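Putative sulfurtransferase DsrE (Allochromatium vinosum, PDB 2HY5) is of uncertain function but is probably a sulfur-carrying sulfurtransferase subunit that could take part in the oxidation of intracellular sulfur. Local coordinates at residues 19-24 / 65-70; 26-31 / 69-74. All blocks are in the same frame, centred on the assembly; numbering follows the deposited sequence.

Interaction 1: 19-24 / 65-70; sequences SAYQFA and AELAEQ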
loop_
_atom_site.group_PDB
_atom_site.type_symbol
_atom_site.label_atom_id
_atom_site.label_comp_id
_atom_site.label_asym_id
_atom_site.label_seq_id
_atom_site.Cartn_x
_atom_site.Cartn_y
_atom_site.Cartn_z
ATOM N N SER A 19 -5.326 -14.038 1.533
ATOM C CA SER A 19 -4.436 -14.973 0.857
ATOM C C SER A 19 -3.757 -15.874 1.881
ATOM O O SER A 19 -3.612 -17.080 1.664
ATOM C CB SER A 19 -3.384 -14.214 0.051
ATOM O OG SER A 19 -3.997 -13.468 -0.982
ATOM N N ALA A 20 -3.342 -15.281 2.995
ATOM C CA ALA A 20 -2.675 -16.029 4.054
ATOM C C ALA A 20 -3.637 -17.050 4.644
ATOM O O ALA A 20 -3.252 -18.177 4.946
ATOM C CB ALA A 20 -2.178 -15.074 5.137
ATOM N N TYR A 21 -4.890 -16.648 4.814
ATOM C CA TYR A 21 -5.902 -17.547 5.357
ATOM C C TYR A 21 -6.115 -18.752 4.441
ATOM O O TYR A 21 -6.101 -19.904 4.893
ATOM C CB TYR A 21 -7.230 -16.813 5.539
ATOM C CG TYR A 21 -8.356 -17.754 5.887
ATOM C CD1 TYR A 21 -8.511 -18.240 7.187
ATOM C CD2 TYR A 21 -9.212 -18.228 4.897
ATOM C CE1 TYR A 21 -9.495 -19.180 7.486
ATOM C CE2 TYR A 21 -10.189 -19.171 5.183
ATOM C CZ TYR A 21 -10.327 -19.643 6.478
ATOM O OH TYR A 21 -11.303 -20.575 6.751
ATOM N N GLN A 22 -6.313 -18.491 3.151
ATOM C CA GLN A 22 -6.536 -19.578 2.199
ATOM C C GLN A 22 -5.320 -20.494 2.115
ATOM O O GLN A 22 -5.463 -21.704 1.965
ATOM C CB GLN A 22 -6.884 -19.019 0.811
ATOM C CG GLN A 22 -8.139 -18.140 0.791
ATOM C CD GLN A 22 -9.416 -18.890 1.145
ATOM O OE1 GLN A 22 -10.430 -18.285 1.515
ATOM N NE2 GLN A 22 -9.381 -20.206 1.018
ATOM N N PHE A 23 -4.126 -19.920 2.215
ATOM C CA PHE A 23 -2.898 -20.718 2.175
ATOM C C PHE A 23 -2.837 -21.607 3.418
ATOM O O PHE A 23 -2.562 -22.802 3.329
ATOM C CB PHE A 23 -1.660 -19.820 2.158
ATOM C CG PHE A 23 -0.366 -20.580 2.076
ATOM C CD1 PHE A 23 0.194 -20.893 0.842
ATOM C CD2 PHE A 23 0.277 -21.012 3.231
ATOM C CE1 PHE A 23 1.377 -21.625 0.758
ATOM C CE2 PHE A 23 1.462 -21.746 3.163
ATOM C CZ PHE A 23 2.014 -22.054 1.924
ATOM N N ALA A 24 -3.087 -21.006 4.577
ATOM C CA ALA A 24 -3.058 -21.734 5.838
ATOM C C ALA A 24 -4.048 -22.881 5.834
ATOM O O ALA A 24 -3.711 -24.005 6.215
ATOM C CB ALA A 24 -3.370 -20.796 6.996
ATOM N N ALA A 65 -10.167 -16.873 13.637
ATOM C CA ALA A 65 -10.407 -17.444 14.959
ATOM C C ALA A 65 -10.973 -18.858 14.870
ATOM O O ALA A 65 -10.612 -19.730 15.667
ATOM C CB ALA A 65 -11.352 -16.552 15.748
ATOM N N GLU A 66 -11.858 -19.085 13.904
ATOM C CA GLU A 66 -12.452 -20.404 13.719
ATOM C C GLU A 66 -11.381 -21.391 13.267
ATOM O O GLU A 66 -11.360 -22.545 13.699
ATOM C CB GLU A 66 -13.583 -20.337 12.689
ATOM C CG GLU A 66 -14.740 -19.446 13.119
ATOM C CD GLU A 66 -15.788 -19.272 12.038
ATOM O OE1 GLU A 66 -15.437 -18.793 10.940
ATOM O OE2 GLU A 66 -16.963 -19.612 12.287
ATOM N N LEU A 67 -10.484 -20.934 12.401
ATOM C CA LEU A 67 -9.417 -21.796 11.916
ATOM C C LEU A 67 -8.485 -22.144 13.071
ATOM O O LEU A 67 -8.041 -23.284 13.207
ATOM C CB LEU A 67 -8.620 -21.098 10.816
ATOM C CG LEU A 67 -7.664 -22.022 10.061
ATOM C CD1 LEU A 67 -8.470 -22.998 9.219
ATOM C CD2 LEU A 67 -6.733 -21.195 9.179
ATOM N N ALA A 68 -8.197 -21.154 13.911
ATOM C CA ALA A 68 -7.314 -21.360 15.053
ATOM C C ALA A 68 -7.927 -22.355 16.041
ATOM O O ALA A 68 -7.220 -23.171 16.633
ATOM C CB ALA A 68 -7.032 -20.023 15.751
ATOM N N GLU A 69 -9.244 -22.288 16.208
ATOM C CA GLU A 69 -9.936 -23.189 17.124
ATOM C C GLU A 69 -9.848 -24.623 16.613
ATOM O O GLU A 69 -9.468 -25.538 17.349
ATOM C CB GLU A 69 -11.404 -22.777 17.262
ATOM C CG GLU A 69 -12.240 -23.702 18.139
ATOM C CD GLU A 69 -11.772 -23.732 19.584
ATOM O OE1 GLU A 69 -11.671 -22.650 20.202
ATOM O OE2 GLU A 69 -11.515 -24.837 20.108
ATOM N N GLN A 70 -10.181 -24.802 15.341
ATOM C CA GLN A 70 -10.161 -26.117 14.709
ATOM C C GLN A 70 -8.787 -26.779 14.654
ATOM O O GLN A 70 -8.673 -27.986 14.870
ATOM C CB GLN A 70 -10.730 -26.018 13.292
ATOM C CG GLN A 70 -10.611 -27.295 12.476
ATOM C CD GLN A 70 -11.270 -27.172 11.119
ATOM O OE1 GLN A 70 -11.439 -26.064 10.599
ATOM N NE2 GLN A 70 -11.627 -28.306 10.524
#
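Leu67 reaches from helix 60-71 onto the flank of helix 16-29, where Tyr21 and Ala24 receive it. The two helices are the connections of successive beta-alpha-beta units in a parallel alpha/beta fold: the first links strands 2-7 and 33-39, the second strands 33-39 and 75-78. The side chain of Leu67 can be followed outward. Its CB already meets the tyrosine, lying 3.9 Å from Tyr21 CE1. CG is swung anti to the backbone N (chi1 -169°), which aims the branch across the gap between the helices and leaves CG itself a little farther from the ring. CD2 then comes in obliquely to Tyr21, 3.8 Å from its CE1, so the ring is touched along its CD1-CE1 bond. The other methyl, CD1, turns toward the end of helix 60-71, where it touches Tyr71. A leucine suits this place because its forked end can fill two directions at once. Tyr21 starts out pointing across rather than at the neighbouring helix, but with its CG anti to the backbone N (chi1 171°) the ring bends over to it; Gln22 OE1 lies in the ring plane at its edge. No hydrogen bond joins the segments. Ala24, whose side chain also touches Leu5 of strand 2-7, is small enough to let the leucine in, and its CB sits 4.0 Å from Leu67 CD2.

Interaction 2: 26-31 / 69-74; sequences AALEKG and EQYELD
The aliphatic part of Leu28 lies across one face of the Tyr71 ring, and this CH-pi contact dominates the meeting of the C-terminal ends of helices 16-29 and 60-71. Leu28 CB is 3.7 Å from the ring centroid and 16° off the ring normal, displaced toward the CE2 side. With CG beside the backbone N (chi1 -70°), the leucine runs back along the ring as the tyrosine runs out along the leucine, so Leu28 CD1 comes within 3.7 Å of Tyr71 CG. Among the aliphatic contacts, Leu28 and Leu73 meet tip to tip, CD1 to CD1 at 4.0 Å. The polar contact is indirect: one water, in the plane of the ring at its edge, donates to Glu29 OE2 (2.7 Å) and is hydrogen-bonded to Tyr71 OH (2.8 Å). Tyrosine therefore suits the margin, its face apolar and its hydroxyl turned to water. Replacing the ring with an alanine here would remove the surface that Leu28 lies across and would probably leave the bridging water without its phenolic partner. Gly31, the first residue past the helix to leave helical angles (phi 93°), belongs to a Schellman motif, a backbone shape in which a CB would collide with the preceding carbonyl. Beyond Tyr71, Leu73 packs with Leu28 on Ile34 of strand 33-39, and Asp74 is hydrogen-bonded through its backbone to Val37 of that strand.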
loop_
_atom_site.group_PDB
_atom_site.type_symbol
_atom_site.label_atom_id
_atom_site.label_comp_id
_atom_site.label_asym_id
_atom_site.label_seq_id
_atom_site.Cartn_x
_atom_site.Cartn_y
_atom_site.Cartn_z
ATOM N N ALA A 26 -5.366 -24.438 3.313
ATOM C CA ALA A 26 -4.954 -25.471 2.373
ATOM C C ALA A 26 -3.795 -26.301 2.916
ATOM O O ALA A 26 -3.745 -27.518 2.721
ATOM C CB ALA A 26 -4.568 -24.838 1.037
ATOM N N ALA A 27 -2.865 -25.641 3.598
ATOM C CA ALA A 27 -1.706 -26.317 4.162
ATOM C C ALA A 27 -2.144 -27.233 5.300
ATOM O O ALA A 27 -1.670 -28.361 5.415
ATOM C CB ALA A 27 -0.713 -25.293 4.672
ATOM N N LEU A 28 -3.052 -26.737 6.132
ATOM C CA LEU A 28 -3.549 -27.510 7.263
ATOM C C LEU A 28 -4.333 -28.736 6.826
ATOM O O LEU A 28 -4.253 -29.789 7.463
ATOM C CB LEU A 28 -4.410 -26.617 8.161
ATOM C CG LEU A 28 -3.583 -25.573 8.913
ATOM C CD1 LEU A 28 -4.489 -24.500 9.479
ATOM C CD2 LEU A 28 -2.788 -26.253 10.011
ATOM N N GLU A 29 -5.081 -28.613 5.733
ATOM C CA GLU A 29 -5.865 -29.742 5.237
ATOM C C GLU A 29 -4.955 -30.814 4.643
ATOM O O GLU A 29 -5.355 -31.973 4.512
ATOM C CB GLU A 29 -6.888 -29.268 4.200
ATOM C CG GLU A 29 -7.838 -28.223 4.759
ATOM C CD GLU A 29 -8.998 -27.895 3.840
ATOM O OE1 GLU A 29 -8.828 -27.933 2.602
ATOM O OE2 GLU A 29 -10.085 -27.571 4.364
ATOM N N LYS A 30 -3.732 -30.421 4.298
ATOM C CA LYS A 30 -2.741 -31.341 3.739
ATOM C C LYS A 30 -1.953 -32.044 4.841
ATOM O O LYS A 30 -1.129 -32.914 4.563
ATOM C CB LYS A 30 -1.763 -30.591 2.836
ATOM C CG LYS A 30 -2.236 -30.398 1.408
ATOM C CD LYS A 30 -1.236 -29.546 0.642
ATOM C CE LYS A 30 -1.463 -29.623 -0.850
ATOM N NZ LYS A 30 -1.188 -30.989 -1.367
ATOM N N GLY A 31 -2.193 -31.651 6.089
ATOM C CA GLY A 31 -1.490 -32.269 7.199
ATOM C C GLY A 31 -0.231 -31.542 7.626
ATOM O O GLY A 31 0.473 -31.993 8.532
ATOM N N GLU A 69 -9.244 -22.288 16.208
ATOM C CA GLU A 69 -9.936 -23.189 17.124
ATOM C C GLU A 69 -9.848 -24.623 16.613
ATOM O O GLU A 69 -9.468 -25.538 17.349
ATOM C CB GLU A 69 -11.404 -22.777 17.262
ATOM C CG GLU A 69 -12.240 -23.702 18.139
ATOM C CD GLU A 69 -11.772 -23.732 19.584
ATOM O OE1 GLU A 69 -11.671 -22.650 20.202
ATOM O OE2 GLU A 69 -11.515 -24.837 20.108
ATOM N N GLN A 70 -10.181 -24.802 15.341
ATOM C CA GLN A 70 -10.161 -26.117 14.709
ATOM C C GLN A 70 -8.787 -26.779 14.654
ATOM O O GLN A 70 -8.673 -27.986 14.870
ATOM C CB GLN A 70 -10.730 -26.018 13.292
ATOM C CG GLN A 70 -10.611 -27.295 12.476
ATOM C CD GLN A 70 -11.270 -27.172 11.119
ATOM O OE1 GLN A 70 -11.439 -26.064 10.599
ATOM N NE2 GLN A 70 -11.627 -28.306 10.524
ATOM N N TYR A 71 -7.750 -25.998 14.372
ATOM C CA TYR A 71 -6.400 -26.540 14.269
ATOM C C TYR A 71 -5.455 -26.169 15.408
ATOM O O TYR A 71 -4.269 -26.509 15.366
ATOM C CB TYR A 71 -5.773 -26.125 12.929
ATOM C CG TYR A 71 -6.443 -26.733 11.714
ATOM C CD1 TYR A 71 -7.487 -26.074 11.060
ATOM C CD2 TYR A 71 -6.040 -27.977 11.226
ATOM C CE1 TYR A 71 -8.110 -26.640 9.949
ATOM C CE2 TYR A 71 -6.652 -28.548 10.122
ATOM C CZ TYR A 71 -7.685 -27.879 9.487
ATOM O OH TYR A 71 -8.285 -28.447 8.391
ATOM N N GLU A 72 -5.973 -25.482 16.421
ATOM C CA GLU A 72 -5.173 -25.067 17.574
ATOM C C GLU A 72 -3.932 -24.281 17.150
ATOM O O GLU A 72 -2.804 -24.627 17.507
ATOM C CB GLU A 72 -4.757 -26.293 18.397
ATOM C CG GLU A 72 -5.934 -27.089 18.951
ATOM C CD GLU A 72 -5.507 -28.177 19.921
ATOM O OE1 GLU A 72 -4.863 -27.847 20.940
ATOM O OE2 GLU A 72 -5.819 -29.362 19.673
ATOM N N LEU A 73 -4.155 -23.213 16.392
ATOM C CA LEU A 73 -3.065 -22.382 15.898
ATOM C C LEU A 73 -2.614 -21.321 16.897
ATOM O O LEU A 73 -3.419 -20.781 17.654
ATOM C CB LEU A 73 -3.484 -21.690 14.601
ATOM C CG LEU A 73 -3.957 -22.569 13.441
ATOM C CD1 LEU A 73 -4.427 -21.672 12.307
ATOM C CD2 LEU A 73 -2.833 -23.488 12.976
ATOM N N ASP A 74 -1.316 -21.038 16.888
ATOM C CA ASP A 74 -0.741 -20.020 17.757
ATOM C C ASP A 74 -0.703 -18.733 16.931
ATOM O O ASP A 74 0.165 -18.553 16.079
ATOM C CB ASP A 74 0.669 -20.435 18.193
ATOM C CG ASP A 74 1.306 -19.443 19.154
ATOM O OD1 ASP A 74 0.570 -18.828 19.953
ATOM O OD2 ASP A 74 2.547 -19.288 19.119
HETATM O O HOH W 1 -10.330 -27.051 6.997
#

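Interactions 1 and 2 are successive places along one seam, both made by helices 16-29 and 60-71. The 19-24/65-70 contact is buried, nearer the centre of the chain, and wholly apolar across its segments. The 26-31/69-74 contact, where both helices end, is only partly buried. In interaction 1 a leucine meets its tyrosine obliquely and an alanine as well, whereas in interaction 2 the leucine lies over a ring face, and a water-linked carboxylate and hydroxyl mark the outer edge. Apolar packing joins the two, since Leu67 CD2 lies 3.9 Å from Leu73 CD1 and also touches Leu28 CD1. A probable backbone hydrogen bond from Leu73 N to Ala68 O ties the chain beyond the second helix to its last turn.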